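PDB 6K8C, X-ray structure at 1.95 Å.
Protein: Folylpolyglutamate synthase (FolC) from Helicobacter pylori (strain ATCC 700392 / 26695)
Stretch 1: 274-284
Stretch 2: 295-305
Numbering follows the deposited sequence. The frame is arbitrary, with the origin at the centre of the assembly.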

ATOM      1  N   ARG A 274      -2.810   2.436   9.269  1.00 28.39           N
ATOM      2  CA  ARG A 274      -1.932   3.595   9.383  1.00 31.89           C
ATOM      3  C   ARG A 274      -2.461   4.466  10.510  1.00 37.48           C
ATOM      4  O   ARG A 274      -3.569   5.003  10.406  1.00 35.44           O
ATOM      5  N   CYS A 275      -1.681   4.589  11.586  1.00 29.38           N
ATOM      6  CA  CYS A 275      -2.075   5.385  12.746  1.00 24.73           C
ATOM      7  C   CYS A 275      -3.468   4.992  13.242  1.00 36.58           C
ATOM      8  O   CYS A 275      -4.343   5.833  13.460  1.00 41.50           O
ATOM      9  N   GLU A 276      -3.671   3.692  13.417  1.00 29.42           N
ATOM     10  CA  GLU A 276      -4.990   3.132  13.683  1.00 34.42           C
ATOM     11  C   GLU A 276      -5.088   2.673  15.132  1.00 35.91           C
ATOM     12  O   GLU A 276      -4.258   1.885  15.596  1.00 33.87           O
ATOM     13  N   LEU A 277      -6.100   3.166  15.838  1.00 32.57           N
ATOM     14  CA  LEU A 277      -6.374   2.735  17.206  1.00 36.06           C
ATOM     15  C   LEU A 277      -7.196   1.459  17.139  1.00 38.70           C
ATOM     16  O   LEU A 277      -8.416   1.505  16.964  1.00 42.51           O
ATOM     17  N   LEU A 278      -6.530   0.308  17.258  1.00 34.48           N
ATOM     18  CA  LEU A 278      -7.252  -0.962  17.297  1.00 33.38           C
ATOM     19  C   LEU A 278      -8.129  -1.060  18.537  1.00 40.42           C
ATOM     20  O   LEU A 278      -9.226  -1.625  18.486  1.00 41.59           O
ATOM     21  N   SER A 279      -7.665  -0.509  19.646  1.00 39.85           N
ATOM     22  CA  SER A 279      -8.384  -0.546  20.910  1.00 39.09           C
ATOM     23  C   SER A 279      -8.000   0.707  21.669  1.00 35.55           C
ATOM     24  O   SER A 279      -7.145   1.478  21.211  1.00 36.22           O
ATOM     25  N   PRO A 280      -8.631   0.974  22.819  1.00 33.98           N
ATOM     26  CA  PRO A 280      -8.227   2.163  23.588  1.00 34.17           C
ATOM     27  C   PRO A 280      -6.742   2.206  23.923  1.00 37.22           C
ATOM     28  O   PRO A 280      -6.193   3.301  24.098  1.00 36.26           O
ATOM     29  N   ASN A 281      -6.072   1.056  24.008  1.00 37.93           N
ATOM     30  CA  ASN A 281      -4.679   1.009  24.440  1.00 35.23           C
ATOM     31  C   ASN A 281      -3.737   0.421  23.394  1.00 38.66           C
ATOM     32  O   ASN A 281      -2.583   0.122  23.724  1.00 34.89           O
ATOM     33  N   ILE A 282      -4.176   0.240  22.149  1.00 27.58           N
ATOM     34  CA  ILE A 282      -3.314  -0.315  21.109  1.00 25.89           C
ATOM     35  C   ILE A 282      -3.410   0.563  19.865  1.00 34.33           C
ATOM     36  O   ILE A 282      -4.478   0.660  19.245  1.00 30.63           O
ATOM     37  N   LEU A 283      -2.303   1.204  19.512  1.00 27.95           N
ATOM     38  CA  LEU A 283      -2.141   1.911  18.253  1.00 25.59           C
ATOM     39  C   LEU A 283      -1.337   1.024  17.306  1.00 30.18           C
ATOM     40  O   LEU A 283      -0.344   0.413  17.713  1.00 29.76           O
ATOM     41  N   ILE A 284      -1.777   0.938  16.050  1.00 27.77           N
ATOM     42  CA  ILE A 284      -1.182   0.037  15.067  1.00 28.88           C
ATOM     43  C   ILE A 284      -0.792   0.834  13.828  1.00 28.24           C
ATOM     44  O   ILE A 284      -1.564   1.673  13.351  1.00 32.78           O
ATOM     45  N   ALA A 295       5.605  11.072  12.937  1.00 31.61           N
ATOM     46  CA  ALA A 295       4.166  11.299  13.021  1.00 36.07           C
ATOM     47  C   ALA A 295       3.533  10.455  14.119  1.00 29.53           C
ATOM     48  O   ALA A 295       2.594  10.900  14.792  1.00 31.69           O
ATOM     49  N   LEU A 296       4.024   9.230  14.316  1.00 31.54           N
ATOM     50  CA  LEU A 296       3.460   8.393  15.368  1.00 26.59           C
ATOM     51  C   LEU A 296       3.862   8.895  16.748  1.00 31.44           C
ATOM     52  O   LEU A 296       3.068   8.830  17.694  1.00 29.73           O
ATOM     53  N   LYS A 297       5.091   9.397  16.884  1.00 28.73           N
ATOM     54  CA  LYS A 297       5.483  10.040  18.132  1.00 26.34           C
ATOM     55  C   LYS A 297       4.513  11.162  18.487  1.00 29.22           C
ATOM     56  O   LYS A 297       4.053  11.266  19.629  1.00 31.13           O
ATOM     57  N   GLU A 298       4.182  12.004  17.504  1.00 27.59           N
ATOM     58  CA  GLU A 298       3.250  13.100  17.748  1.00 34.94           C
ATOM     59  C   GLU A 298       1.862  12.574  18.093  1.00 38.29           C
ATOM     60  O   GLU A 298       1.184  13.120  18.971  1.00 40.00           O
ATOM     61  N   GLU A 299       1.427  11.508  17.419  1.00 38.60           N
ATOM     62  CA  GLU A 299       0.117  10.940  17.721  1.00 36.55           C
ATOM     63  C   GLU A 299       0.108  10.239  19.070  1.00 41.06           C
ATOM     64  O   GLU A 299      -0.918  10.242  19.759  1.00 42.95           O
ATOM     65  N   ILE A 300       1.231   9.640  19.469  1.00 36.01           N
ATOM     66  CA  ILE A 300       1.328   9.073  20.810  1.00 30.74           C
ATOM     67  C   ILE A 300       1.184  10.166  21.862  1.00 40.53           C
ATOM     68  O   ILE A 300       0.507   9.983  22.882  1.00 38.64           O
ATOM     69  N   LYS A 301       1.823  11.317  21.637  1.00 37.23           N
ATOM     70  CA  LYS A 301       1.697  12.425  22.579  1.00 38.08           C
ATOM     71  C   LYS A 301       0.250  12.886  22.693  1.00 42.97           C
ATOM     72  O   LYS A 301      -0.250  13.123  23.798  1.00 51.48           O
ATOM     73  N   ARG A 302      -0.441  13.019  21.561  1.00 40.05           N
ATOM     74  CA  ARG A 302      -1.828  13.473  21.593  1.00 54.19           C
ATOM     75  C   ARG A 302      -2.726  12.452  22.279  1.00 53.39           C
ATOM     76  O   ARG A 302      -3.534  12.797  23.149  1.00 57.14           O
ATOM     77  N   ILE A 303      -2.587  11.180  21.908  1.00 53.41           N
ATOM     78  CA  ILE A 303      -3.567  10.173  22.302  1.00 50.12           C
ATOM     79  C   ILE A 303      -3.324   9.698  23.729  1.00 53.18           C
ATOM     80  O   ILE A 303      -4.256   9.629  24.538  1.00 49.08           O
ATOM     81  N   PHE A 304      -2.077   9.364  24.067  1.00 39.31           N
ATOM     82  CA  PHE A 304      -1.776   8.802  25.378  1.00 39.83           C
ATOM     83  C   PHE A 304      -1.139   9.792  26.344  1.00 50.24           C
ATOM     84  O   PHE A 304      -1.301   9.634  27.558  1.00 54.35           O
ATOM     85  N   ASN A 305      -0.406  10.788  25.841  1.00 49.20           N
ATOM     86  CA  ASN A 305       0.186  11.837  26.676  1.00 59.47           C
ATOM     87  C   ASN A 305       1.049  11.243  27.788  1.00 59.75           C
ATOM     88  O   ASN A 305       1.046  11.710  28.930  1.00 60.44           O
TER

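The two stretches meet mainly through apolar side chains. Strand 282-284 runs nearly antiparallel to helix 295-303, at 158°, with 10.9 Å between the axes at closest approach. No direct hydrogen bond crosses between the stretches. Together they bury 414 Å².

Leu283 is the centre of the apolar contact. Its CA-to-CB bond points toward the helix, while those of its neighbours Ile282 and Ile284 point away, as expected for alternating residues of a strand. Leu283 has chi1 t and chi2 p, and its two methyls are spread mainly across the helix axis. Leu283 CD2 lies 4.0 Å from Leu296 CD2 and 4.1 Å from Ile300 CG1. Leu283 CD1 lies 4.4 Å from Ile303 CD1. Leu296 and Ile300 both start out sideways, each with chi1 m and chi2 t, but the end of Leu296 comes nearer to the strand.

Leu277 also points toward the helix. Its chi1 is off the wells at -102°, and its chi2 is t. Leu277 CD1 sits 4.2 Å from Ile303 CG2, and Leu277 CD2 sits 4.2 Å from Phe304 CZ. The CA-to-CB bond of Ile303 points toward stretch 1. Its chi1 is m and its chi2 t, and it touches both Leu277 and Leu283.

The CA-to-CB bond of Phe304 points toward stretch 1, with chi1 m and chi2 -64°. Two contacts fall at the edge of its ring. Pro280 O is 3.5 Å from Phe304 CE1, and Leu283 CB is 4.3 Å from Phe304 CE2. Asn281 CA is 4.2 Å from Phe304 CE1. The CA-to-CB bonds of Pro280 and Asn281 point away, and the closest contacts of the ring are with their backbone atoms. These residues lie in the type I turn from Ser279 to Ile282, where Ser279 OG donates a hydrogen bond to Asn281 OD1 at 2.7 Å.

The polar contacts gather around Cys275 and Glu299. Both point toward the opposite stretch. Cys275 has chi1 at -146°, between wells, and Glu299 has chi1 and chi2 m. Cys275 SG lies 3.9 Å from Leu296 CD2 and 3.1 Å from Glu299 OE2, so the sulfur has both an apolar and a polar neighbour. Water 1 links the stretches here. It donates to Cys275 O at 2.8 Å and to Glu299 OE2 at 3.1 Å.

Arg302 holds the Glu299 carboxylate from within the helix. Arg302 NE forms a very short salt bridge to Glu299 OE1 at 2.5 Å, and Arg302 NH1 donates to Glu299 OE2 at 3.0 Å.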

ATOM      1  CB  ARG A 274      -1.874   4.389   8.074  1.00 37.97           C
ATOM      2  CG  ARG A 274      -0.934   3.818   7.023  1.00 37.17           C
ATOM      3  CD  ARG A 274      -1.525   2.587   6.354  1.00 37.52           C
ATOM      4  NE  ARG A 274      -0.841   2.270   5.106  1.00 40.42           N
ATOM      5  CZ  ARG A 274      -1.282   1.390   4.212  1.00 41.78           C
ATOM      6  NH1 ARG A 274      -2.412   0.731   4.428  1.00 47.58           N
ATOM      7  NH2 ARG A 274      -0.592   1.170   3.102  1.00 59.92           N
ATOM      8  CB  CYS A 275      -2.013   6.871  12.411  1.00 47.64           C
ATOM      9  SG  CYS A 275      -1.513   7.868  13.784  1.00 69.52           S
ATOM     10  CB  GLU A 276      -5.280   1.963  12.745  1.00 38.30           C
ATOM     11  CG  GLU A 276      -6.651   1.329  12.966  1.00 42.31           C
ATOM     12  CD  GLU A 276      -7.298   0.892  11.671  1.00 44.82           C
ATOM     13  OE1 GLU A 276      -8.098  -0.065  11.701  1.00 59.39           O
ATOM     14  OE2 GLU A 276      -7.009   1.507  10.622  1.00 42.85           O
ATOM     15  CB  LEU A 277      -7.111   3.821  17.978  1.00 40.56           C
ATOM     16  CG  LEU A 277      -6.339   4.696  18.966  1.00 46.87           C
ATOM     17  CD1 LEU A 277      -7.310   5.506  19.807  1.00 49.22           C
ATOM     18  CD2 LEU A 277      -5.417   3.872  19.853  1.00 36.70           C
ATOM     19  CB  LEU A 278      -6.264  -2.128  17.254  1.00 35.44           C
ATOM     20  CG  LEU A 278      -6.848  -3.544  17.274  1.00 42.35           C
ATOM     21  CD1 LEU A 278      -7.569  -3.845  15.972  1.00 43.44           C
ATOM     22  CD2 LEU A 278      -5.756  -4.571  17.531  1.00 48.49           C
ATOM     23  CB  SER A 279      -8.043  -1.817  21.697  1.00 41.27           C
ATOM     24  OG  SER A 279      -6.739  -1.744  22.238  1.00 42.87           O
ATOM     25  CB  PRO A 280      -9.082   2.071  24.856  1.00 41.44           C
ATOM     26  CG  PRO A 280     -10.293   1.331  24.430  1.00 35.85           C
ATOM     27  CD  PRO A 280      -9.852   0.356  23.376  1.00 36.51           C
ATOM     28  CB  ASN A 281      -4.554   0.216  25.748  1.00 32.31           C
ATOM     29  CG  ASN A 281      -4.790  -1.272  25.558  1.00 40.42           C
ATOM     30  OD1 ASN A 281      -5.520  -1.683  24.659  1.00 38.33           O
ATOM     31  ND2 ASN A 281      -4.171  -2.088  26.408  1.00 35.96           N
ATOM     32  CB  ILE A 282      -3.656  -1.773  20.777  1.00 34.14           C
ATOM     33  CG1 ILE A 282      -3.486  -2.659  22.013  1.00 30.15           C
ATOM     34  CG2 ILE A 282      -2.748  -2.294  19.668  1.00 27.79           C
ATOM     35  CD1 ILE A 282      -4.011  -4.063  21.808  1.00 37.18           C
ATOM     36  CB  LEU A 283      -1.432   3.253  18.492  1.00 29.99           C
ATOM     37  CG  LEU A 283      -1.192   4.237  17.345  1.00 36.70           C
ATOM     38  CD1 LEU A 283      -2.508   4.817  16.830  1.00 33.67           C
ATOM     39  CD2 LEU A 283      -0.268   5.345  17.825  1.00 36.76           C
ATOM     40  CB  ILE A 284      -2.148  -1.107  14.685  1.00 35.87           C
ATOM     41  CG1 ILE A 284      -2.300  -2.089  15.844  1.00 40.39           C
ATOM     42  CG2 ILE A 284      -1.648  -1.840  13.450  1.00 34.09           C
ATOM     43  CD1 ILE A 284      -2.883  -3.431  15.430  1.00 47.76           C
ATOM     44  CB  ALA A 295       3.513  10.995  11.675  1.00 34.69           C
ATOM     45  CB  LEU A 296       3.890   6.944  15.168  1.00 28.40           C
ATOM     46  CG  LEU A 296       3.140   6.296  14.004  1.00 35.39           C
ATOM     47  CD1 LEU A 296       3.952   5.177  13.424  1.00 31.54           C
ATOM     48  CD2 LEU A 296       1.778   5.791  14.456  1.00 30.21           C
ATOM     49  CB  LYS A 297       6.912  10.578  18.021  1.00 27.28           C
ATOM     50  CG  LYS A 297       7.302  11.525  19.153  1.00 27.48           C
ATOM     51  CD  LYS A 297       8.820  11.557  19.370  1.00 36.88           C
ATOM     52  CE  LYS A 297       9.546  12.310  18.260  1.00 35.62           C
ATOM     53  NZ  LYS A 297      11.026  12.420  18.520  1.00 25.99           N
ATOM     54  CB  GLU A 298       3.185  14.019  16.526  1.00 42.01           C
ATOM     55  CG  GLU A 298       4.394  14.930  16.352  1.00 54.00           C
ATOM     56  CD  GLU A 298       4.947  15.434  17.673  1.00 64.02           C
ATOM     57  OE1 GLU A 298       6.129  15.150  17.975  1.00 56.73           O
ATOM     58  OE2 GLU A 298       4.200  16.116  18.408  1.00 62.90           O
ATOM     59  CB  GLU A 299      -0.306   9.981  16.614  1.00 42.58           C
ATOM     60  CG  GLU A 299      -1.041  10.681  15.485  1.00 67.89           C
ATOM     61  CD  GLU A 299      -2.531  10.782  15.733  1.00 63.71           C
ATOM     62  OE1 GLU A 299      -2.984  11.867  16.148  1.00 74.92           O
ATOM     63  OE2 GLU A 299      -3.248   9.781  15.519  1.00 72.16           O
ATOM     64  CB  ILE A 300       2.654   8.306  20.970  1.00 30.84           C
ATOM     65  CG1 ILE A 300       2.604   6.973  20.212  1.00 31.58           C
ATOM     66  CG2 ILE A 300       2.946   8.064  22.439  1.00 26.40           C
ATOM     67  CD1 ILE A 300       3.970   6.306  20.092  1.00 29.86           C
ATOM     68  CB  LYS A 301       2.591  13.590  22.155  1.00 39.42           C
ATOM     69  CG  LYS A 301       4.084  13.300  22.168  1.00 37.83           C
ATOM     70  CD  LYS A 301       4.846  14.439  21.507  1.00 49.90           C
ATOM     71  CE  LYS A 301       6.335  14.375  21.797  1.00 49.17           C
ATOM     72  NZ  LYS A 301       7.081  15.435  21.052  1.00 50.50           N
ATOM     73  CB  ARG A 302      -2.322  13.749  20.172  1.00 57.16           C
ATOM     74  CG  ARG A 302      -3.809  14.071  20.091  1.00 72.07           C
ATOM     75  CD  ARG A 302      -4.269  14.296  18.657  1.00 76.37           C
ATOM     76  NE  ARG A 302      -4.324  13.056  17.887  1.00 73.20           N
ATOM     77  CZ  ARG A 302      -5.438  12.370  17.656  1.00 77.09           C
ATOM     78  NH1 ARG A 302      -5.397  11.253  16.939  1.00 73.27           N
ATOM     79  NH2 ARG A 302      -6.596  12.797  18.143  1.00 75.43           N
ATOM     80  CB  ILE A 303      -3.549   9.006  21.298  1.00 46.24           C
ATOM     81  CG1 ILE A 303      -4.011   9.497  19.924  1.00 49.14           C
ATOM     82  CG2 ILE A 303      -4.422   7.854  21.791  1.00 46.83           C
ATOM     83  CD1 ILE A 303      -4.110   8.405  18.879  1.00 57.12           C
ATOM     84  CB  PHE A 304      -0.856   7.587  25.238  1.00 41.76           C
ATOM     85  CG  PHE A 304      -1.422   6.498  24.381  1.00 41.68           C
ATOM     86  CD1 PHE A 304      -2.576   5.832  24.758  1.00 41.40           C
ATOM     87  CD2 PHE A 304      -0.803   6.137  23.193  1.00 36.19           C
ATOM     88  CE1 PHE A 304      -3.099   4.824  23.971  1.00 33.34           C
ATOM     89  CE2 PHE A 304      -1.323   5.133  22.399  1.00 35.48           C
ATOM     90  CZ  PHE A 304      -2.474   4.474  22.790  1.00 39.17           C
ATOM     91  CB  ASN A 305      -0.901  12.752  27.248  1.00 62.24           C
ATOM     92  CG  ASN A 305      -0.349  14.069  27.759  1.00 68.27           C
ATOM     93  OD1 ASN A 305       0.582  14.635  27.182  1.00 65.43           O
ATOM     94  ND2 ASN A 305      -0.923  14.565  28.850  1.00 66.15           N
TER
HETATM   95  O   HOH W   1      -5.145   7.392  15.680  1.00 52.97           O